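ABC-type transport system, sugar-family extracellular solute-binding protein (Peptoclostridium difficile 630, PDB 6HNI) binds tyrosine between its two lobes as the substrate-binding lipoprotein of an ABC transporter, probably delivering it for uptake, and has adhesive properties. Local coordinates at residues 74-88 with 96-108. The protein carries 1 engineered substitution. Sequence-based numbering, arbitrary orientation. Where two conformers were deposited one is given.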
ATOM      1  N   GLN A  74       8.701 -15.660  -3.122  1.00 13.01           N
ATOM      2  CA  GLN A  74       8.989 -16.466  -4.301  1.00 12.46           C
ATOM      3  C   GLN A  74       8.675 -17.933  -4.063  1.00 12.53           C
ATOM      4  O   GLN A  74       8.091 -18.573  -4.966  1.00 14.15           O
ATOM      5  CB  GLN A  74      10.458 -16.298  -4.689  1.00 12.37           C
ATOM      6  CG  GLN A  74      10.781 -14.849  -5.065  1.00 13.89           C
ATOM      7  CD  GLN A  74      10.433 -14.469  -6.476  1.00 15.83           C
ATOM      8  OE1 GLN A  74      10.131 -15.302  -7.335  1.00 21.47           O
ATOM      9  NE2 GLN A  74      10.480 -13.156  -6.750  1.00 20.21           N
ATOM     10  N   SER A  75       8.981 -18.476  -2.901  1.00 12.91           N
ATOM     11  CA  SER A  75       8.636 -19.884  -2.607  1.00 12.39           C
ATOM     12  C   SER A  75       7.138 -20.052  -2.494  1.00 11.05           C
ATOM     13  O   SER A  75       6.647 -21.116  -2.928  1.00 12.51           O
ATOM     14  CB  SER A  75       9.330 -20.390  -1.348  1.00 14.37           C
ATOM     15  OG  SER A  75       9.019 -19.655  -0.190  1.00 15.71           O
ATOM     16  N   ILE A  76       6.407 -19.105  -1.925  1.00 11.87           N
ATOM     17  CA  ILE A  76       4.916 -19.223  -1.853  1.00 10.25           C
ATOM     18  C   ILE A  76       4.423 -19.326  -3.272  1.00 10.40           C
ATOM     19  O   ILE A  76       3.524 -20.163  -3.558  1.00 12.64           O
ATOM     20  CB  ILE A  76       4.300 -17.999  -1.135  1.00 11.80           C
ATOM     21  CG1 ILE A  76       4.615 -18.036   0.383  1.00 12.96           C
ATOM     22  CG2 ILE A  76       2.829 -17.861  -1.446  1.00 11.34           C
ATOM     23  CD1 ILE A  76       4.367 -16.754   1.116  1.00 12.61           C
ATOM     24  N   ALA A  77       4.870 -18.442  -4.141  1.00 11.01           N
ATOM     25  CA  ALA A  77       4.362 -18.361  -5.524  1.00 11.65           C
ATOM     26  C   ALA A  77       4.702 -19.604  -6.282  1.00 11.23           C
ATOM     27  O   ALA A  77       3.856 -20.164  -7.022  1.00 12.41           O
ATOM     28  CB  ALA A  77       4.895 -17.140  -6.231  1.00 12.70           C
ATOM     29  N   SER A  78       5.908 -20.103  -6.159  1.00 11.81           N
ATOM     30  CA  SER A  78       6.333 -21.353  -6.748  1.00 10.92           C
ATOM     31  C   SER A  78       5.402 -22.528  -6.356  1.00 11.85           C
ATOM     32  O   SER A  78       5.027 -23.330  -7.213  1.00 12.94           O
ATOM     33  CB  SER A  78       7.770 -21.694  -6.307  1.00 11.79           C
ATOM     34  OG  SER A  78       8.179 -22.957  -6.794  1.00 13.73           O
ATOM     35  N   LYS A  79       5.089 -22.619  -5.068  1.00 12.38           N
ATOM     36  CA  LYS A  79       4.260 -23.704  -4.570  1.00 12.33           C
ATOM     37  C   LYS A  79       2.819 -23.520  -5.077  1.00 13.14           C
ATOM     38  O   LYS A  79       2.167 -24.514  -5.446  1.00 14.69           O
ATOM     39  CB  LYS A  79       4.314 -23.731  -3.045  1.00 14.34           C
ATOM     40  CG  LYS A  79       3.521 -24.845  -2.387  1.00 17.55           C
ATOM     41  CD  LYS A  79       3.973 -26.197  -2.892  1.00 24.67           C
ATOM     42  CE  LYS A  79       3.593 -27.366  -1.966  1.00 30.36           C
ATOM     43  NZ  LYS A  79       2.153 -27.367  -1.598  1.00 31.45           N
ATOM     44  N   PHE A  80       2.279 -22.323  -5.124  1.00 13.05           N
ATOM     45  CA  PHE A  80       0.962 -22.114  -5.731  1.00 11.47           C
ATOM     46  C   PHE A  80       0.946 -22.535  -7.172  1.00 10.65           C
ATOM     47  O   PHE A  80      -0.088 -23.170  -7.630  1.00 13.90           O
ATOM     48  CB  PHE A  80       0.524 -20.649  -5.673  1.00 11.79           C
ATOM     49  CG  PHE A  80       0.100 -20.133  -4.337  1.00 12.54           C
ATOM     50  CD1 PHE A  80      -0.153 -20.946  -3.241  1.00 13.14           C
ATOM     51  CD2 PHE A  80      -0.131 -18.770  -4.189  1.00 12.65           C
ATOM     52  CE1 PHE A  80      -0.600 -20.433  -2.041  1.00 13.14           C
ATOM     53  CE2 PHE A  80      -0.564 -18.252  -2.985  1.00 13.25           C
ATOM     54  CZ  PHE A  80      -0.770 -19.047  -1.894  1.00 12.94           C
ATOM     55  N   ALA A  81       1.970 -22.301  -7.958  1.00 12.23           N
ATOM     56  CA  ALA A  81       2.038 -22.690  -9.345  1.00 12.95           C
ATOM     57  C   ALA A  81       2.109 -24.221  -9.459  1.00 13.27           C
ATOM     58  O   ALA A  81       1.344 -24.848 -10.239  1.00 16.68           O
ATOM     59  CB  ALA A  81       3.190 -22.009 -10.067  1.00 12.46           C
ATOM     60  N   SER A  82       2.952 -24.863  -8.674  1.00 14.31           N
ATOM     61  CA  SER A  82       3.061 -26.329  -8.748  1.00 14.82           C
ATOM     62  C   SER A  82       1.812 -27.043  -8.146  1.00 16.10           C
ATOM     63  O   SER A  82       1.466 -28.175  -8.540  1.00 18.50           O
ATOM     64  CB  SER A  82       4.396 -26.787  -8.161  1.00 15.46           C
ATOM     65  OG  SER A  82       4.487 -26.482  -6.796  1.00 19.57           O
ATOM     66  N   ASP A  83       1.116 -26.383  -7.228  1.00 17.00           N
ATOM     67  CA  ASP A  83      -0.175 -26.835  -6.708  1.00 16.61           C
ATOM     68  C   ASP A  83      -1.272 -26.733  -7.761  1.00 17.53           C
ATOM     69  O   ASP A  83      -2.340 -27.304  -7.572  1.00 20.89           O
ATOM     70  CB  ASP A  83      -0.711 -25.966  -5.550  1.00 18.03           C
ATOM     71  CG  ASP A  83      -0.022 -26.196  -4.207  1.00 26.36           C
ATOM     72  OD1 ASP A  83       0.735 -27.201  -4.051  1.00 27.78           O
ATOM     73  OD2 ASP A  83      -0.273 -25.335  -3.272  1.00 30.50           O
ATOM     74  N   LYS A  84      -1.063 -26.009  -8.850  1.00 16.32           N
ATOM     75  CA  LYS A  84      -2.101 -25.815  -9.884  1.00 16.12           C
ATOM     76  C   LYS A  84      -3.352 -25.123  -9.343  1.00 15.90           C
ATOM     77  O   LYS A  84      -4.499 -25.530  -9.646  1.00 18.26           O
ATOM     78  CB  LYS A  84      -2.405 -27.150 -10.627  1.00 18.96           C
ATOM     79  CG  LYS A  84      -1.169 -27.824 -11.217  1.00 19.73           C
ATOM     80  CD  LYS A  84      -1.417 -29.187 -11.845  1.00 24.19           C
ATOM     81  CE  LYS A  84      -0.160 -29.675 -12.538  1.00 32.28           C
ATOM     82  NZ  LYS A  84       0.041 -31.125 -12.377  1.00 42.45           N
ATOM     83  N   LYS A  85      -3.183 -24.064  -8.561  1.00 15.61           N
ATOM     84  CA  LYS A  85      -4.275 -23.248  -8.090  1.00 14.49           C
ATOM     85  C   LYS A  85      -5.094 -22.751  -9.288  1.00 14.64           C
ATOM     86  O   LYS A  85      -4.578 -22.538 -10.386  1.00 15.36           O
ATOM     87  CB  LYS A  85      -3.773 -22.021  -7.351  1.00 13.91           C
ATOM     88  CG  LYS A  85      -3.045 -22.291  -6.043  1.00 14.76           C
ATOM     89  CD  LYS A  85      -3.812 -23.118  -5.031  1.00 15.55           C
ATOM     90  CE  LYS A  85      -3.051 -23.187  -3.734  1.00 16.94           C
ATOM     91  NZ  LYS A  85      -3.668 -24.105  -2.773  1.00 17.61           N
ATOM     92  N   ASP A  86      -6.385 -22.568  -9.059  1.00 14.66           N
ATOM     93  CA  ASP A  86      -7.236 -21.969 -10.079  1.00 14.63           C
ATOM     94  C   ASP A  86      -7.105 -20.453 -10.222  1.00 14.21           C
ATOM     95  O   ASP A  86      -7.342 -19.891 -11.278  1.00 16.00           O
ATOM     96  CB  ASP A  86      -8.694 -22.345  -9.764  1.00 16.42           C
ATOM     97  CG  ASP A  86      -8.949 -23.850  -9.830  1.00 20.04           C
ATOM     98  OD1 ASP A  86      -8.878 -24.325 -10.963  1.00 23.66           O
ATOM     99  OD2 ASP A  86      -9.127 -24.494  -8.744  1.00 21.19           O
ATOM    100  N   LEU A  87      -6.666 -19.818  -9.129  1.00 12.48           N
ATOM    101  CA  LEU A  87      -6.541 -18.362  -9.061  0.60 12.44           C
ATOM    102  C   LEU A  87      -5.546 -18.063  -7.947  1.00 11.46           C
ATOM    103  O   LEU A  87      -5.572 -18.667  -6.897  1.00 13.05           O
ATOM    104  CB  LEU A  87      -7.898 -17.733  -8.710  0.60 14.22           C
ATOM    105  CG  LEU A  87      -7.911 -16.237  -8.355  0.60 14.58           C
ATOM    106  CD1 LEU A  87      -7.592 -15.446  -9.573  0.60 18.73           C
ATOM    107  CD2 LEU A  87      -9.293 -15.835  -7.829  0.60 15.84           C
ATOM    108  N   ILE A  88      -4.708 -17.053  -8.223  1.00 10.72           N
ATOM    109  CA  ILE A  88      -3.802 -16.477  -7.191  1.00 11.67           C
ATOM    110  C   ILE A  88      -4.167 -15.026  -6.925  1.00 11.98           C
ATOM    111  O   ILE A  88      -4.357 -14.280  -7.870  1.00 13.54           O
ATOM    112  CB  ILE A  88      -2.362 -16.573  -7.680  1.00 10.61           C
ATOM    113  CG1 ILE A  88      -1.919 -18.023  -7.765  1.00 12.51           C
ATOM    114  CG2 ILE A  88      -1.416 -15.809  -6.699  1.00 10.92           C
ATOM    115  CD1 ILE A  88      -0.634 -18.240  -8.538  1.00 15.40           C
ATOM    116  N   ALA A  96       3.024  -9.808  -5.872  1.00 10.34           N
ATOM    117  CA  ALA A  96       2.550  -9.895  -7.247  1.00 10.36           C
ATOM    118  C   ALA A  96       3.633 -10.213  -8.242  1.00  9.89           C
ATOM    119  O   ALA A  96       3.470 -10.987  -9.164  1.00 11.98           O
ATOM    120  CB  ALA A  96       1.805  -8.638  -7.626  1.00 11.15           C
ATOM    121  N   GLN A  97       4.792  -9.534  -8.068  1.00 10.58           N
ATOM    122  CA  GLN A  97       5.913  -9.801  -8.957  1.00 10.45           C
ATOM    123  C   GLN A  97       6.389 -11.249  -8.856  1.00 10.64           C
ATOM    124  O   GLN A  97       6.685 -11.881  -9.888  1.00 12.55           O
ATOM    125  CB  GLN A  97       7.093  -8.828  -8.707  1.00 10.44           C
ATOM    126  CG  GLN A  97       6.769  -7.451  -9.174  1.00 11.08           C
ATOM    127  CD  GLN A  97       7.955  -6.503  -8.944  1.00 12.89           C
ATOM    128  OE1 GLN A  97       8.461  -6.416  -7.812  1.00 17.42           O
ATOM    129  NE2 GLN A  97       8.308  -5.750  -9.978  1.00 15.57           N
ATOM    130  N   ALA A  98       6.418 -11.763  -7.635  1.00 10.89           N
ATOM    131  CA  ALA A  98       6.779 -13.155  -7.432  1.00 10.98           C
ATOM    132  C   ALA A  98       5.777 -14.134  -8.109  1.00 10.84           C
ATOM    133  O   ALA A  98       6.180 -15.086  -8.708  1.00 12.27           O
ATOM    134  CB  ALA A  98       6.908 -13.474  -5.975  1.00 12.88           C
ATOM    135  N   ALA A  99       4.481 -13.857  -7.920  1.00 10.79           N
ATOM    136  CA  ALA A  99       3.415 -14.694  -8.519  1.00 10.73           C
ATOM    137  C   ALA A  99       3.585 -14.696 -10.044  1.00 11.29           C
ATOM    138  O   ALA A  99       3.568 -15.749 -10.677  1.00 12.76           O
ATOM    139  CB  ALA A  99       2.078 -14.141  -8.110  1.00 12.69           C
ATOM    140  N   PHE A 100       3.817 -13.514 -10.634  1.00 11.91           N
ATOM    141  CA  PHE A 100       4.000 -13.401 -12.065  1.00 11.55           C
ATOM    142  C   PHE A 100       5.253 -14.130 -12.574  1.00 12.06           C
ATOM    143  O   PHE A 100       5.236 -14.764 -13.642  1.00 14.04           O
ATOM    144  CB  PHE A 100       3.910 -11.935 -12.491  1.00 12.68           C
ATOM    145  CG  PHE A 100       3.963 -11.685 -13.987  1.00 12.60           C
ATOM    146  CD1 PHE A 100       2.982 -12.221 -14.846  1.00 15.05           C
ATOM    147  CD2 PHE A 100       4.955 -10.896 -14.547  1.00 15.59           C
ATOM    148  CE1 PHE A 100       3.022 -11.950 -16.206  1.00 16.44           C
ATOM    149  CE2 PHE A 100       4.977 -10.612 -15.889  1.00 17.33           C
ATOM    150  CZ  PHE A 100       4.007 -11.126 -16.726  1.00 17.98           C
ATOM    151  N   ASN A 101       6.341 -14.068 -11.803  1.00 12.17           N
ATOM    152  CA  ASN A 101       7.491 -14.831 -12.141  1.00 12.01           C
ATOM    153  C   ASN A 101       7.232 -16.328 -12.094  1.00 11.93           C
ATOM    154  O   ASN A 101       7.782 -17.064 -12.892  1.00 14.02           O
ATOM    155  CB  ASN A 101       8.665 -14.477 -11.188  1.00 13.49           C
ATOM    156  CG  ASN A 101       9.218 -13.077 -11.403  1.00 16.37           C
ATOM    157  OD1 ASN A 101       8.975 -12.421 -12.412  1.00 19.40           O
ATOM    158  ND2 ASN A 101      10.012 -12.644 -10.440  1.00 21.38           N
ATOM    159  N   ALA A 102       6.450 -16.761 -11.120  1.00 12.07           N
ATOM    160  CA  ALA A 102       6.180 -18.187 -10.906  1.00 12.06           C
ATOM    161  C   ALA A 102       5.292 -18.823 -11.982  1.00 12.57           C
ATOM    162  O   ALA A 102       5.472 -19.987 -12.275  1.00 14.99           O
ATOM    163  CB  ALA A 102       5.562 -18.427  -9.557  1.00 13.11           C
ATOM    164  N   THR A 103       4.357 -18.047 -12.523  1.00 13.04           N
ATOM    165  CA  THR A 103       3.386 -18.587 -13.500  1.00 12.92           C
ATOM    166  C   THR A 103       2.879 -17.515 -14.473  1.00 13.74           C
ATOM    167  O   THR A 103       2.518 -16.421 -14.068  1.00 14.44           O
ATOM    168  CB  THR A 103       2.190 -19.249 -12.758  1.00 13.95           C
ATOM    169  OG1 THR A 103       1.284 -19.825 -13.736  1.00 16.77           O
ATOM    170  CG2 THR A 103       1.434 -18.321 -11.913  1.00 14.60           C
ATOM    171  N   LYS A 104       2.804 -17.894 -15.751  1.00 14.68           N
ATOM    172  CA  LYS A 104       2.198 -17.030 -16.777  0.50 14.99           C
ATOM    173  C   LYS A 104       0.872 -17.615 -17.232  1.00 16.82           C
ATOM    174  O   LYS A 104       0.241 -17.055 -18.115  1.00 18.26           O
ATOM    175  CB  LYS A 104       3.095 -16.826 -17.993  0.50 15.56           C
ATOM    176  CG  LYS A 104       4.461 -16.206 -17.720  0.50 14.64           C
ATOM    177  CD  LYS A 104       4.398 -14.765 -17.272  0.50 14.69           C
ATOM    178  CE  LYS A 104       5.818 -14.189 -17.121  0.50 13.27           C
ATOM    179  NZ  LYS A 104       6.504 -14.965 -16.046  0.50 13.54           N
ATOM    180  N   ASP A 105       0.432 -18.687 -16.580  1.00 16.01           N
ATOM    181  CA  ASP A 105      -0.821 -19.409 -16.987  1.00 18.13           C
ATOM    182  C   ASP A 105      -1.990 -19.274 -16.016  1.00 16.41           C
ATOM    183  O   ASP A 105      -3.134 -19.140 -16.444  1.00 22.95           O
ATOM    184  CB  ASP A 105      -0.541 -20.891 -17.215  1.00 22.65           C
ATOM    185  CG  ASP A 105       0.556 -21.114 -18.238  1.00 28.25           C
ATOM    186  OD1 ASP A 105       0.536 -20.438 -19.303  1.00 42.90           O
ATOM    187  OD2 ASP A 105       1.464 -21.936 -17.990  1.00 45.31           O
ATOM    188  N   ILE A 106      -1.733 -19.374 -14.723  1.00 15.41           N
ATOM    189  CA  ILE A 106      -2.768 -19.249 -13.714  1.00 14.21           C
ATOM    190  C   ILE A 106      -3.150 -17.773 -13.616  1.00 12.83           C
ATOM    191  O   ILE A 106      -2.267 -16.895 -13.488  1.00 13.70           O
ATOM    192  CB  ILE A 106      -2.279 -19.771 -12.353  1.00 15.29           C
ATOM    193  CG1 ILE A 106      -1.861 -21.244 -12.424  1.00 15.08           C
ATOM    194  CG2 ILE A 106      -3.266 -19.495 -11.201  1.00 13.81           C
ATOM    195  CD1 ILE A 106      -1.238 -21.770 -11.157  1.00 14.60           C
ATOM    196  N   PRO A 107      -4.423 -17.396 -13.574  1.00 12.55           N
ATOM    197  CA  PRO A 107      -4.786 -16.007 -13.420  1.00 11.67           C
ATOM    198  C   PRO A 107      -4.347 -15.480 -12.063  1.00 11.86           C
ATOM    199  O   PRO A 107      -4.527 -16.140 -11.039  1.00 13.17           O
ATOM    200  CB  PRO A 107      -6.322 -15.982 -13.562  1.00 13.90           C
ATOM    201  CG  PRO A 107      -6.695 -17.362 -13.332  1.00 14.94           C
ATOM    202  CD  PRO A 107      -5.651 -18.260 -13.785  1.00 13.58           C
ATOM    203  N   ILE A 108      -3.787 -14.259 -12.103  1.00 11.34           N
ATOM    204  CA  ILE A 108      -3.344 -13.570 -10.914  1.00 10.47           C
ATOM    205  C   ILE A 108      -4.152 -12.297 -10.776  1.00 11.55           C
ATOM    206  O   ILE A 108      -4.180 -11.491 -11.710  1.00 13.52           O
ATOM    207  CB  ILE A 108      -1.852 -13.250 -11.005  1.00 10.36           C
ATOM    208  CG1 ILE A 108      -1.001 -14.525 -11.130  1.00 10.92           C
ATOM    209  CG2 ILE A 108      -1.464 -12.393  -9.802  1.00 10.49           C
ATOM    210  CD1 ILE A 108       0.430 -14.202 -11.631  1.00 11.81           C
TER
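Ala77 and Ala81 face Ala98 and Ala102 where helices 74-82 and 96-102 run side by side, their axes 8.2 Å apart at a crossing angle of -40°, while Ile88 and Ile108 pair as parallel strands beyond the helix ends. Alanine on both sides permits the close approach: Ala77 CB meets Ala102 CB at 3.6 Å, and Ala102 CB also presses on Ala77 O. Toward the N-terminal side of the contact, Gln74, bent at chi2 (-82°), lays its amide over the methyl of Ala98, with NE2 3.7 Å from Ala98 CB, the amide planes of Gln74 and Asn101 being nearly coplanar.

Between the helices and the strand pairing, Ile106 fills the angle between helix and strand. Its CD1 packs against Ala81 CA at 3.9 Å, and its CG2 approaches Lys85 O and Ile88 CD1, the two isoleucine side chains crossing at about a right angle. With CG1 beside its backbone N (chi1 -67°), Ile88 extends CD1 tip to tip with Thr103 CG2, 4.0 Å away, and rests CG2 against Ala99. Thr103 OG1 accepts from the backbone N of both Asp105 and Ile106, an ST turn with the former and an ST motif with the latter, which together fix the turn leading from helix 96-102 into the next strand. A nearly straight hydrogen bond from Ile88 N to Pro107 O (3.0 Å) starts the strand pairing.

The contact joins helix 70-82 to the beta-alpha-beta unit of strand 87-91, helix 93-102 and strand 108-113, in one lobe of the binding protein. Helix 70-82 packs alongside, its Ile76 and Phe80 reaching strands 24-30 and 59-65, while Ile108 touches Val132 of the adjoining edge strand 132-136.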